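Local coordinates for protein Phthiocerol/phthiodiolone dimycocerosyl transferase (Mycobacterium tuberculosis, PDB 1Q9J) that probably catalyses the transfer of mycocerosic acids from mycocerosic acid synthase onto phthiocerol and related alcohols, the final step in making dimycocerosate esters, at residues L39-D44 and H74-C78; F184-Y189 and P336-L341; T214-L218 and L403-R407; L246-W250 and Y290-P296; V342-T348 and D377-V383. All coordinates share one frame; numbering follows the deposited sequence.

Interaction 1 of 5, residues L39-D44 and H74-C78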
# COMPACT_ATOMS: atom_id res chain seq x y z
N LEU A 39 11.12 -16.69 -16.14
CA LEU A 39 10.25 -15.74 -15.46
C LEU A 39 8.81 -16.22 -15.53
O LEU A 39 8.07 -16.15 -14.55
CB LEU A 39 10.38 -14.35 -16.11
CG LEU A 39 9.71 -13.11 -15.53
CD1 LEU A 39 8.32 -12.93 -16.11
CD2 LEU A 39 9.68 -13.20 -14.02
N SER A 40 8.41 -16.73 -16.69
CA SER A 40 7.05 -17.22 -16.85
C SER A 40 6.82 -18.42 -15.94
O SER A 40 5.72 -18.61 -15.43
CB SER A 40 6.80 -17.61 -18.30
OG SER A 40 5.41 -17.81 -18.54
N ASP A 41 7.85 -19.24 -15.75
CA ASP A 41 7.73 -20.41 -14.88
C ASP A 41 7.49 -19.98 -13.44
O ASP A 41 6.71 -20.60 -12.71
CB ASP A 41 8.99 -21.27 -14.93
CG ASP A 41 9.16 -21.97 -16.25
OD1 ASP A 41 8.14 -22.35 -16.86
OD2 ASP A 41 10.31 -22.15 -16.68
N ALA A 42 8.19 -18.92 -13.04
CA ALA A 42 8.09 -18.37 -11.69
C ALA A 42 6.68 -17.83 -11.47
O ALA A 42 6.05 -18.11 -10.45
CB ALA A 42 9.11 -17.26 -11.51
N PHE A 43 6.18 -17.08 -12.45
CA PHE A 43 4.84 -16.53 -12.37
C PHE A 43 3.82 -17.68 -12.28
O PHE A 43 2.90 -17.64 -11.46
CB PHE A 43 4.56 -15.64 -13.58
CG PHE A 43 3.20 -14.99 -13.55
CD1 PHE A 43 2.84 -14.17 -12.49
CD2 PHE A 43 2.29 -15.21 -14.56
CE1 PHE A 43 1.57 -13.56 -12.45
CE2 PHE A 43 1.02 -14.61 -14.53
CZ PHE A 43 0.67 -13.79 -13.47
N ASP A 44 3.99 -18.71 -13.10
CA ASP A 44 3.07 -19.86 -13.07
C ASP A 44 3.16 -20.59 -11.73
O ASP A 44 2.13 -21.04 -11.20
CB ASP A 44 3.37 -20.86 -14.20
CG ASP A 44 2.98 -20.34 -15.58
OD1 ASP A 44 1.86 -19.79 -15.73
OD2 ASP A 44 3.77 -20.50 -16.52
N HIS A 74 -5.09 -20.00 -18.40
CA HIS A 74 -5.12 -18.78 -19.19
C HIS A 74 -4.15 -17.71 -18.68
O HIS A 74 -3.63 -16.92 -19.47
CB HIS A 74 -6.55 -18.22 -19.24
CG HIS A 74 -6.96 -17.49 -18.00
ND1 HIS A 74 -6.31 -16.36 -17.55
CD2 HIS A 74 -7.97 -17.71 -17.13
CE1 HIS A 74 -6.89 -15.93 -16.44
NE2 HIS A 74 -7.90 -16.73 -16.16
N SER A 75 -3.90 -17.69 -17.38
CA SER A 75 -2.98 -16.70 -16.81
C SER A 75 -1.50 -16.97 -17.09
O SER A 75 -0.92 -17.94 -16.60
CB SER A 75 -3.21 -16.55 -15.30
OG SER A 75 -4.34 -15.73 -15.04
N GLY A 76 -0.91 -16.08 -17.89
CA GLY A 76 0.49 -16.18 -18.24
C GLY A 76 1.07 -14.79 -18.31
O GLY A 76 0.33 -13.80 -18.28
N ILE A 77 2.39 -14.70 -18.39
CA ILE A 77 3.03 -13.39 -18.45
C ILE A 77 2.69 -12.70 -19.75
O ILE A 77 2.11 -13.30 -20.65
CB ILE A 77 4.57 -13.49 -18.33
CG1 ILE A 77 5.13 -14.36 -19.45
CG2 ILE A 77 4.95 -14.07 -16.99
CD1 ILE A 77 6.65 -14.42 -19.46
N CYS A 78 3.04 -11.44 -19.85
CA CYS A 78 2.75 -10.68 -21.04
C CYS A 78 3.98 -9.85 -21.39
O CYS A 78 4.21 -8.78 -20.80
CB CYS A 78 1.56 -9.77 -20.79
SG CYS A 78 1.47 -8.36 -21.89
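Ile-77 lies against one flank of the helical segment 39-44, packed on Leu-39, Ser-40 and Phe-43. Its two branches divide the work. CG2 is wedged between the leucine and the phenylalanine, 3.7 Å from Leu-39 CD1 and 3.8 Å from Phe-43 CB. The longer branch runs over the serine instead, with Ile-77 CG1 3.6 Å from Ser-40 OG. A beta-branched residue suits this place because it can fill both positions at once, and the short serine allows the longer branch to lie close to the helix. Phe-43 has CG anti to its own nitrogen (chi1 -178°), which sends the ring out along the loop. There Phe-43 CE2 approaches the backbone, 3.8 Å from Gly-76 C. No hydrogen bond joins the segments. Asp-44 OD1 and Ser-75 O come to 3.5 Å, but both are acceptors, so the attachment rests on apolar packing.

Further out, Leu-107 of strand 105-110 touches Leu-39, Phe-43 and Ile-77 alike, giving them a common floor. Within helix 36-49, Val-36 adds to the packing on Ile-77 and Leu-47 to that on Ser-75. Tyr-143 of helix 129-148 meets Leu-39. Just beyond Ile-77, Cys-78 bonds through its backbone to Leu-109, so the loop passes from the helix surface directly into strand 78-80, an outermost strand of the mixed sheet beside strand 105-110.

Interaction 2 of 5, residues F184-Y189 and P336-L341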
# COMPACT_ATOMS: atom_id res chain seq x y z
N PHE A 184 -13.00 11.27 15.55
CA PHE A 184 -13.35 12.38 14.67
C PHE A 184 -14.83 12.73 14.79
O PHE A 184 -15.36 13.50 13.99
CB PHE A 184 -13.03 12.01 13.22
CG PHE A 184 -11.55 11.83 12.93
CD1 PHE A 184 -11.12 11.32 11.71
CD2 PHE A 184 -10.59 12.21 13.86
CE1 PHE A 184 -9.77 11.19 11.42
CE2 PHE A 184 -9.23 12.08 13.58
CZ PHE A 184 -8.82 11.57 12.36
N MET A 185 -15.51 12.17 15.79
CA MET A 185 -16.93 12.44 15.99
C MET A 185 -17.19 13.84 16.52
O MET A 185 -18.24 14.43 16.25
CB MET A 185 -17.55 11.40 16.93
CG MET A 185 -17.92 10.07 16.26
SD MET A 185 -19.11 10.23 14.91
CE MET A 185 -20.67 10.34 15.82
N SER A 186 -16.24 14.38 17.29
CA SER A 186 -16.38 15.71 17.87
C SER A 186 -16.23 16.81 16.82
O SER A 186 -16.90 17.84 16.88
CB SER A 186 -15.34 15.91 18.97
OG SER A 186 -14.04 15.97 18.43
N VAL A 187 -15.35 16.59 15.85
CA VAL A 187 -15.11 17.57 14.79
C VAL A 187 -16.18 17.45 13.70
O VAL A 187 -16.14 18.16 12.69
CB VAL A 187 -13.72 17.36 14.15
CG1 VAL A 187 -13.32 18.59 13.34
CG2 VAL A 187 -12.69 17.07 15.22
N MET A 188 -17.14 16.56 13.93
CA MET A 188 -18.23 16.34 12.98
C MET A 188 -19.09 17.60 12.80
O MET A 188 -19.63 18.14 13.77
CB MET A 188 -19.11 15.17 13.46
CG MET A 188 -18.46 13.80 13.37
SD MET A 188 -18.33 13.16 11.68
CE MET A 188 -19.61 11.85 11.68
N TYR A 189 -19.21 18.05 11.55
CA TYR A 189 -19.99 19.24 11.21
C TYR A 189 -19.67 20.43 12.11
O TYR A 189 -20.52 21.29 12.34
CB TYR A 189 -21.49 18.92 11.27
CG TYR A 189 -21.97 17.99 10.18
CD1 TYR A 189 -21.54 16.66 10.13
CD2 TYR A 189 -22.82 18.44 9.17
CE1 TYR A 189 -21.95 15.80 9.10
CE2 TYR A 189 -23.23 17.60 8.14
CZ TYR A 189 -22.80 16.28 8.11
OH TYR A 189 -23.19 15.46 7.08
N PRO A 336 -18.63 13.29 5.12
CA PRO A 336 -19.37 14.54 5.32
C PRO A 336 -19.14 15.16 6.70
O PRO A 336 -19.03 14.46 7.70
CB PRO A 336 -20.82 14.12 5.10
CG PRO A 336 -20.83 12.70 5.57
CD PRO A 336 -19.56 12.16 4.96
N GLY A 337 -19.07 16.49 6.72
CA GLY A 337 -18.87 17.20 7.97
C GLY A 337 -17.53 16.91 8.61
O GLY A 337 -17.46 16.54 9.78
N LEU A 338 -16.46 17.09 7.84
CA LEU A 338 -15.12 16.84 8.36
C LEU A 338 -14.04 17.50 7.51
O LEU A 338 -14.10 17.48 6.28
CB LEU A 338 -14.85 15.33 8.45
CG LEU A 338 -15.05 14.67 9.81
CD1 LEU A 338 -14.99 13.16 9.69
CD2 LEU A 338 -13.99 15.17 10.78
N PRO A 339 -13.05 18.11 8.16
CA PRO A 339 -11.98 18.76 7.39
C PRO A 339 -11.25 17.71 6.56
O PRO A 339 -11.33 16.51 6.86
CB PRO A 339 -11.11 19.38 8.48
CG PRO A 339 -11.32 18.47 9.66
CD PRO A 339 -12.80 18.22 9.61
N PRO A 340 -10.54 18.13 5.51
CA PRO A 340 -9.79 17.22 4.64
C PRO A 340 -8.87 16.29 5.41
O PRO A 340 -7.93 16.74 6.06
CB PRO A 340 -9.01 18.18 3.74
CG PRO A 340 -9.93 19.33 3.61
CD PRO A 340 -10.41 19.52 5.04
N LEU A 341 -9.16 14.99 5.32
CA LEU A 341 -8.35 13.99 6.00
C LEU A 341 -7.02 13.84 5.28
O LEU A 341 -6.94 13.97 4.06
CB LEU A 341 -9.05 12.63 6.01
CG LEU A 341 -9.95 12.28 7.18
CD1 LEU A 341 -11.13 13.23 7.22
CD2 LEU A 341 -10.43 10.84 7.03
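Tyr-189 and Gly-337 meet twice, through a backbone hydrogen bond and through the tyrosine ring. The bond runs from Tyr-189 N to Gly-337 O, 2.9 Å long and nearly straight (164° at the hydrogen), although the donor stands 40° above the carbonyl plane. The same oxygen takes a weaker CH contact, with Met-188 CA 3.3 Å from Gly-337 O.

The aromatic contact is a CH-pi interaction. Gly-337 CA lies over one face of the ring, 3.7 Å from the centroid of Tyr-189 and displaced toward the rim. Glycine suits this place because a side chain here would run into the ring, and its positive phi is one that other residues adopt less readily. Beyond the face, the phenol end passes obliquely across Pro-336.

The remaining contacts are apolar. Leu-338 spreads its two methyl groups: CD2 is 4.0 Å from Val-187 CB and also near Phe-184 CB, while CD1 lies 3.9 Å from Met-188 SD. The side chains of Val-187 and Pro-339 cross at about a right angle, with Val-187 CG1 3.8 Å from Pro-339 CD. Phe-184 and Val-187 also reach strand 285-292, and Phe-184, Pro-339 and Leu-341 touch Pro-261.

Two loops are thus joined with a single conventional hydrogen bond, which sets how residues 189 and 337 face each other. Phenylalanine, leucine, valine, methionine and proline supply the rest by matching shape and hydrophobicity, without any pairing of charges.

Interaction 3 of 5, residues T214-L218 and L403-R407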
# COMPACT_ATOMS: atom_id res chain seq x y z
N THR A 214 2.97 11.74 -7.83
CA THR A 214 4.14 12.62 -7.81
C THR A 214 5.17 11.99 -6.89
O THR A 214 4.82 11.38 -5.89
CB THR A 214 3.82 13.99 -7.26
OG1 THR A 214 2.83 14.62 -8.09
CG2 THR A 214 5.07 14.84 -7.23
N ARG A 215 6.44 12.17 -7.20
CA ARG A 215 7.45 11.56 -6.37
C ARG A 215 8.73 12.40 -6.27
O ARG A 215 9.29 12.83 -7.29
CB ARG A 215 7.71 10.16 -6.91
CG ARG A 215 8.84 9.39 -6.30
CD ARG A 215 8.54 7.92 -6.45
NE ARG A 215 9.69 7.13 -6.87
CZ ARG A 215 9.71 5.80 -6.89
NH1 ARG A 215 8.64 5.10 -6.50
NH2 ARG A 215 10.79 5.16 -7.30
N LEU A 216 9.18 12.64 -5.04
CA LEU A 216 10.40 13.42 -4.77
C LEU A 216 11.37 12.58 -3.96
O LEU A 216 10.96 11.88 -3.05
CB LEU A 216 10.07 14.67 -3.96
CG LEU A 216 9.19 15.68 -4.68
CD1 LEU A 216 8.90 16.86 -3.77
CD2 LEU A 216 9.91 16.12 -5.95
N TRP A 217 12.65 12.66 -4.30
CA TRP A 217 13.67 11.90 -3.59
C TRP A 217 14.48 12.73 -2.60
O TRP A 217 14.20 13.91 -2.34
CB TRP A 217 14.63 11.23 -4.57
CG TRP A 217 14.08 10.08 -5.31
CD1 TRP A 217 13.02 10.09 -6.16
CD2 TRP A 217 14.56 8.73 -5.29
NE1 TRP A 217 12.81 8.84 -6.68
CE2 TRP A 217 13.75 7.98 -6.16
CE3 TRP A 217 15.61 8.08 -4.62
CZ2 TRP A 217 13.95 6.60 -6.38
CZ3 TRP A 217 15.81 6.71 -4.84
CH2 TRP A 217 14.98 5.99 -5.71
N LEU A 218 15.50 12.08 -2.04
CA LEU A 218 16.42 12.68 -1.08
C LEU A 218 17.78 12.06 -1.26
O LEU A 218 17.90 10.85 -1.46
CB LEU A 218 15.93 12.44 0.35
CG LEU A 218 15.04 13.55 0.88
CD1 LEU A 218 14.54 13.21 2.28
CD2 LEU A 218 15.84 14.84 0.90
N LEU A 403 4.35 18.31 -1.65
CA LEU A 403 5.48 17.38 -1.62
C LEU A 403 6.81 18.12 -1.58
O LEU A 403 7.78 17.63 -1.01
CB LEU A 403 5.47 16.47 -2.85
CG LEU A 403 5.81 15.02 -2.58
CD1 LEU A 403 4.60 14.36 -1.94
CD2 LEU A 403 6.17 14.31 -3.87
N GLU A 404 6.86 19.28 -2.21
CA GLU A 404 8.09 20.06 -2.22
C GLU A 404 8.22 20.81 -0.89
O GLU A 404 9.31 20.90 -0.33
CB GLU A 404 8.10 21.04 -3.39
CG GLU A 404 9.46 21.69 -3.60
CD GLU A 404 10.57 20.68 -3.76
OE1 GLU A 404 10.55 19.92 -4.76
OE2 GLU A 404 11.46 20.62 -2.88
N ALA A 405 7.11 21.34 -0.40
CA ALA A 405 7.08 22.05 0.88
C ALA A 405 7.59 21.11 1.95
O ALA A 405 8.41 21.48 2.80
CB ALA A 405 5.66 22.49 1.21
N ILE A 406 7.10 19.88 1.88
CA ILE A 406 7.47 18.82 2.80
C ILE A 406 8.92 18.43 2.52
O ILE A 406 9.68 18.11 3.44
CB ILE A 406 6.57 17.59 2.58
CG1 ILE A 406 5.12 17.97 2.86
CG2 ILE A 406 7.02 16.43 3.45
CD1 ILE A 406 4.12 16.90 2.52
N ARG A 407 9.29 18.48 1.25
CA ARG A 407 10.64 18.13 0.80
C ARG A 407 11.70 18.96 1.52
O ARG A 407 12.54 18.41 2.23
CB ARG A 407 10.74 18.38 -0.72
CG ARG A 407 11.51 17.31 -1.51
CD ARG A 407 13.01 17.33 -1.26
NE ARG A 407 13.33 17.12 0.15
CZ ARG A 407 13.04 16.02 0.83
NH1 ARG A 407 12.41 15.01 0.24
NH2 ARG A 407 13.36 15.93 2.12
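Leu-216 and Leu-403 belong to an alpha/beta packing layer, in which helix 399-412 lies on one side of the mixed sheet in the C-terminal part of the chain. The strand involved, 213-216, is at the sheet's edge next to strand 387-393. The axis of its residues 214-216 passes 9.3 Å from that of the helical segment 403-407, and the two run nearly parallel, 15° apart.

Alternation along the strand decides which residues take part. Thr-214 and Leu-216 turn toward the helix, whereas Arg-215 turns away and forms salt bridges with Asp-363 and Glu-391. Leu-403 CD2 lies between the two strand residues that face it, 3.6 Å from Thr-214 CG2 and beside Leu-216 CG; the side chains slide past one another in opposite directions. Leucine suits both sides because its forked end can interdigitate with a neighbouring fork. Ile-390 of strand 387-393 also packs on Leu-403.

One helical turn later comes Arg-407, whose chain is bent at chi2 and chi3. The bends bring the flat guanidinium back to Leu-218, with CD2 over the centre of one face, though the modelled closeness is doubtful and nothing rests on the exact spacing.

Leu-216 joins both parts of the contact. With CG anti to its carbonyl carbon (chi1 -65°), it lays CD1 on the helix surface between Leu-403 and Arg-407, 3.5 Å from Arg-407 CG.

Interaction 4 of 5, residues L246-W250 and Y290-P296; sequences LLTEW and YLAEIGP
Leu-246 touches Tyr-290 at the start of the segment 290-296, with Leu-246 CD1 4.4 Å from Tyr-290 CE2 and near the plane of the ring, at its edge. The tyrosine can serve as an apolar neighbour here because its polar end is engaged elsewhere: its hydroxyl is hydrogen-bonded to Asp-306 of helix 300-317. Two residues on, the strand again points a side chain at the helix, and Ala-292 CB sits 4.0 Å from Leu-246 CD1. A methyl is enough where the leucine's fork already fills the space between strand and helix.

After the strand ends, Ile-294 makes the broadest contact. Its CD1 lies against the start of the helical segment, 3.7 Å from Leu-246 CB. Its CG2, anti to the backbone nitrogen, points toward Leu-247 and Trp-250, and comes to 4.1 Å from Trp-250 CE3. Leu-247 is touched by both branches and crosses the isoleucine at about a right angle.

From here the chain runs beneath the indole. Trp-250 has CG anti to its own nitrogen (chi1 -172°), which carries the ring out over the loop. Ile-294 O lies over the centre of one face, 3.3 Å from Trp-250 CE2. Gly-295 CA follows on that face in a CH-pi contact, 4.2 Å from the centroid of the six-membered ring of Trp-250; glycine suits the place because a side chain would be crowded by the following proline. Pro-296 finishes the run, its CD 3.6 Å from Trp-250 CH2.

With no hydrogen bond between the segments, the helix holds this chain by the apolar fit of Leu-246, Leu-247, Ile-294 and Pro-296 and by the CH-pi contact of Gly-295.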
# COMPACT_ATOMS: atom_id res chain seq x y z
N LEU A 246 1.97 16.77 8.08
CA LEU A 246 0.91 17.46 8.81
C LEU A 246 1.13 18.96 8.97
O LEU A 246 0.18 19.75 8.91
CB LEU A 246 0.71 16.80 10.18
CG LEU A 246 -0.01 15.45 10.15
CD1 LEU A 246 0.16 14.73 11.47
CD2 LEU A 246 -1.49 15.68 9.83
N LEU A 247 2.38 19.37 9.18
CA LEU A 247 2.68 20.80 9.31
C LEU A 247 2.30 21.49 8.02
O LEU A 247 1.44 22.38 8.00
CB LEU A 247 4.16 21.01 9.60
CG LEU A 247 4.56 20.62 11.02
CD1 LEU A 247 6.04 20.83 11.21
CD2 LEU A 247 3.76 21.44 12.01
N THR A 248 2.94 21.05 6.94
CA THR A 248 2.70 21.58 5.60
C THR A 248 1.22 21.67 5.26
O THR A 248 0.78 22.64 4.65
CB THR A 248 3.39 20.72 4.53
OG1 THR A 248 4.80 20.66 4.80
CG2 THR A 248 3.16 21.32 3.15
N GLU A 249 0.44 20.67 5.64
CA GLU A 249 -0.98 20.70 5.34
C GLU A 249 -1.63 21.94 5.91
O GLU A 249 -2.50 22.54 5.29
CB GLU A 249 -1.68 19.46 5.88
CG GLU A 249 -1.58 18.23 4.99
CD GLU A 249 -2.24 18.45 3.63
OE1 GLU A 249 -3.38 18.96 3.60
OE2 GLU A 249 -1.62 18.09 2.61
N TRP A 250 -1.19 22.33 7.11
CA TRP A 250 -1.76 23.51 7.75
C TRP A 250 -1.32 24.80 7.05
O TRP A 250 -2.14 25.70 6.82
CB TRP A 250 -1.37 23.54 9.23
CG TRP A 250 -2.08 24.61 10.00
CD1 TRP A 250 -3.42 24.72 10.22
CD2 TRP A 250 -1.47 25.72 10.67
NE1 TRP A 250 -3.69 25.84 10.97
CE2 TRP A 250 -2.51 26.48 11.25
CE3 TRP A 250 -0.15 26.17 10.80
CZ2 TRP A 250 -2.28 27.63 12.00
CZ3 TRP A 250 0.09 27.32 11.54
CH2 TRP A 250 -0.97 28.05 12.11
N TYR A 290 -5.95 10.17 14.39
CA TYR A 290 -5.19 11.14 15.16
C TYR A 290 -5.51 12.56 14.73
O TYR A 290 -5.13 12.97 13.63
CB TYR A 290 -3.70 10.92 14.96
CG TYR A 290 -2.87 11.99 15.62
CD1 TYR A 290 -2.74 12.05 17.00
CD2 TYR A 290 -2.24 12.97 14.86
CE1 TYR A 290 -2.00 13.04 17.61
CE2 TYR A 290 -1.50 13.98 15.46
CZ TYR A 290 -1.38 14.01 16.83
OH TYR A 290 -0.62 14.98 17.44
N LEU A 291 -6.18 13.31 15.60
CA LEU A 291 -6.55 14.69 15.28
C LEU A 291 -5.41 15.65 15.60
O LEU A 291 -5.25 16.07 16.74
CB LEU A 291 -7.79 15.10 16.09
CG LEU A 291 -8.48 16.40 15.70
CD1 LEU A 291 -8.91 16.35 14.23
CD2 LEU A 291 -9.69 16.59 16.61
N ALA A 292 -4.63 16.00 14.58
CA ALA A 292 -3.51 16.92 14.76
C ALA A 292 -4.00 18.35 14.84
O ALA A 292 -4.80 18.80 14.02
CB ALA A 292 -2.52 16.76 13.63
N GLU A 293 -3.51 19.07 15.85
CA GLU A 293 -3.87 20.46 16.05
C GLU A 293 -2.61 21.30 16.00
O GLU A 293 -1.97 21.56 17.02
CB GLU A 293 -4.58 20.61 17.40
CG GLU A 293 -5.77 19.68 17.53
CD GLU A 293 -6.50 19.83 18.84
OE1 GLU A 293 -5.84 19.75 19.90
OE2 GLU A 293 -7.74 20.02 18.81
N ILE A 294 -2.25 21.71 14.78
CA ILE A 294 -1.05 22.50 14.54
C ILE A 294 -1.28 24.01 14.57
O ILE A 294 -2.18 24.54 13.92
CB ILE A 294 -0.42 22.11 13.18
CG1 ILE A 294 -0.16 20.60 13.13
CG2 ILE A 294 0.89 22.85 12.97
CD1 ILE A 294 0.41 20.12 11.81
N GLY A 295 -0.44 24.69 15.35
CA GLY A 295 -0.52 26.13 15.45
C GLY A 295 0.73 26.71 14.82
O GLY A 295 1.55 25.95 14.30
N PRO A 296 0.92 28.03 14.85
CA PRO A 296 2.11 28.65 14.26
C PRO A 296 3.40 28.35 15.02
O PRO A 296 4.50 28.58 14.51
CB PRO A 296 1.76 30.13 14.25
CG PRO A 296 0.90 30.27 15.47
CD PRO A 296 0.00 29.06 15.38

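Interaction 5 of 5, residues V342-T348 and D377-V383; sequences VFCTDAT and DLYSCAV
Cys-344 and Tyr-379 pair in the middle of two parallel strands, and there the contact is tightest. Two firm hydrogen bonds flank the pair. Tyr-379 N gives to Phe-343 O over 2.7 Å, almost straight at 172°, and Thr-345 N gives to Tyr-379 O over 3.0 Å at 162°. Tyr-379 thus both donates and accepts, and Cys-344 CA, 3.3 Å from Tyr-379 O, adds a CH contact.

Side chains alternate between the two faces of the sheet. On one face Cys-344 CB lies 4.0 Å from Tyr-379 CB. Val-342 CG1 meets the tyrosine ring obliquely, 3.9 Å from Tyr-379 CD1. The compact cysteine and valine make room for this ring, which also stacks on His-392 and whose hydroxyl is hydrogen-bonded to Glu-249 of helix 237-253 and to Ser-402. On the other face Leu-378, with CG anti to its backbone nitrogen, directs CD1 across to Phe-343 CB and to within 3.7 Å of Thr-345 OG1.

Beyond Thr-345 the pairing weakens. Cys-381 N reaches Thr-345 O only in a weak bond of 3.4 Å. Asp-346 then centres an inverse gamma turn, which takes the chain out of the regular strand course. Ala-347 is exposed, and Thr-348, though near Ala-382, is poorly ordered, so its exact packing is uncertain.

This is the parallel core of a mixed sheet, with strand 260-267 on the other side of 342-345 and strand 387-393 next to 378-384. The chain between the pair includes strand 360-368, which joins the separate sheet containing strand 23-31, a crossover of one strand consistent with two related domains that pack together.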
# COMPACT_ATOMS: atom_id res chain seq x y z
N VAL A 342 -5.98 13.57 6.06
CA VAL A 342 -4.65 13.38 5.51
C VAL A 342 -4.29 11.92 5.70
O VAL A 342 -4.17 11.45 6.84
CB VAL A 342 -3.62 14.25 6.23
CG1 VAL A 342 -2.26 14.11 5.57
CG2 VAL A 342 -4.07 15.69 6.21
N PHE A 343 -4.15 11.19 4.60
CA PHE A 343 -3.79 9.78 4.65
C PHE A 343 -2.35 9.59 4.28
O PHE A 343 -1.87 10.13 3.28
CB PHE A 343 -4.63 8.94 3.68
CG PHE A 343 -6.06 8.80 4.08
CD1 PHE A 343 -7.00 9.73 3.66
CD2 PHE A 343 -6.46 7.75 4.90
CE1 PHE A 343 -8.35 9.61 4.05
CE2 PHE A 343 -7.80 7.61 5.30
CZ PHE A 343 -8.75 8.55 4.87
N CYS A 344 -1.63 8.82 5.08
CA CYS A 344 -0.24 8.56 4.77
C CYS A 344 0.12 7.12 5.13
O CYS A 344 -0.13 6.68 6.25
CB CYS A 344 0.67 9.55 5.49
SG CYS A 344 2.41 9.21 5.19
N THR A 345 0.70 6.41 4.16
CA THR A 345 1.12 5.01 4.34
C THR A 345 2.61 4.90 4.45
O THR A 345 3.35 5.35 3.58
CB THR A 345 0.75 4.10 3.17
OG1 THR A 345 -0.65 4.21 2.90
CG2 THR A 345 1.09 2.65 3.53
N ASP A 346 3.05 4.26 5.52
CA ASP A 346 4.45 4.04 5.77
C ASP A 346 4.81 2.69 5.15
O ASP A 346 5.14 1.74 5.86
CB ASP A 346 4.68 4.05 7.29
CG ASP A 346 4.17 5.35 7.95
OD1 ASP A 346 5.01 6.19 8.32
OD2 ASP A 346 2.93 5.52 8.09
N ALA A 347 4.74 2.61 3.82
CA ALA A 347 5.05 1.38 3.12
C ALA A 347 6.50 1.28 2.65
O ALA A 347 6.78 0.79 1.56
CB ALA A 347 4.11 1.21 1.93
N THR A 348 7.42 1.75 3.49
CA THR A 348 8.84 1.70 3.16
C THR A 348 9.23 0.22 3.03
O THR A 348 9.10 -0.53 4.00
CB THR A 348 9.72 2.39 4.26
OG1 THR A 348 9.72 1.60 5.46
CG2 THR A 348 9.18 3.78 4.60
N ASP A 377 -6.74 10.94 -1.89
CA ASP A 377 -5.72 11.91 -1.56
C ASP A 377 -4.81 11.18 -0.57
O ASP A 377 -5.15 11.05 0.60
CB ASP A 377 -6.33 13.14 -0.90
CG ASP A 377 -5.59 14.40 -1.25
OD1 ASP A 377 -4.33 14.34 -1.28
OD2 ASP A 377 -6.26 15.44 -1.50
N LEU A 378 -3.65 10.72 -1.03
CA LEU A 378 -2.78 9.98 -0.14
C LEU A 378 -1.28 10.27 -0.23
O LEU A 378 -0.75 10.47 -1.32
CB LEU A 378 -3.02 8.48 -0.33
CG LEU A 378 -2.08 7.50 0.39
CD1 LEU A 378 -2.76 6.89 1.60
CD2 LEU A 378 -1.67 6.42 -0.58
N TYR A 379 -0.60 10.29 0.92
CA TYR A 379 0.85 10.52 0.97
C TYR A 379 1.51 9.16 1.25
O TYR A 379 0.85 8.23 1.72
CB TYR A 379 1.22 11.50 2.09
CG TYR A 379 0.92 12.96 1.81
CD1 TYR A 379 -0.28 13.54 2.23
CD2 TYR A 379 1.84 13.77 1.14
CE1 TYR A 379 -0.56 14.88 1.97
CE2 TYR A 379 1.58 15.11 0.88
CZ TYR A 379 0.37 15.66 1.30
OH TYR A 379 0.10 16.99 1.07
N SER A 380 2.80 9.05 0.99
CA SER A 380 3.48 7.79 1.21
C SER A 380 4.99 8.00 1.21
O SER A 380 5.48 8.94 0.60
CB SER A 380 3.08 6.81 0.11
OG SER A 380 4.20 6.07 -0.39
N CYS A 381 5.73 7.13 1.89
CA CYS A 381 7.18 7.30 1.91
C CYS A 381 7.88 5.96 1.97
O CYS A 381 7.25 4.96 2.28
CB CYS A 381 7.60 8.17 3.10
SG CYS A 381 7.14 7.51 4.72
N ALA A 382 9.17 5.95 1.67
CA ALA A 382 9.97 4.73 1.71
C ALA A 382 11.44 5.09 1.49
O ALA A 382 11.77 6.07 0.82
CB ALA A 382 9.50 3.74 0.65
N VAL A 383 12.32 4.28 2.06
CA VAL A 383 13.74 4.52 1.91
C VAL A 383 14.33 3.52 0.94
O VAL A 383 14.54 2.34 1.27
CB VAL A 383 14.44 4.45 3.26
CG1 VAL A 383 15.92 4.76 3.11
CG2 VAL A 383 13.78 5.42 4.21

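Overall arrangement
Interactions 2 to 5 gather on and around the C-terminal mixed sheet, while interaction 1 lies across the molecule, its centre about 47 Å from that of interaction 4. Interactions 3, 4 and 5 all reach one mixed sheet and touch: Ile-406 and Ala-405 pack on Thr-248, Ile-406 also meets Tyr-379, and Glu-249 OE2 is 2.6 Å from Tyr-379 OH, a probable hydrogen bond. Val-187 packs on Leu-291, connecting interaction 2 to interaction 4. Interaction 5 is closest to the probable catalytic centre, with the side chain of Thr-345 about 8 Å from that of His-124. Tyr-290 in interaction 4 lies about 11 Å, between side chains, from Arg-312, probably important for recognising the acyl carrier protein.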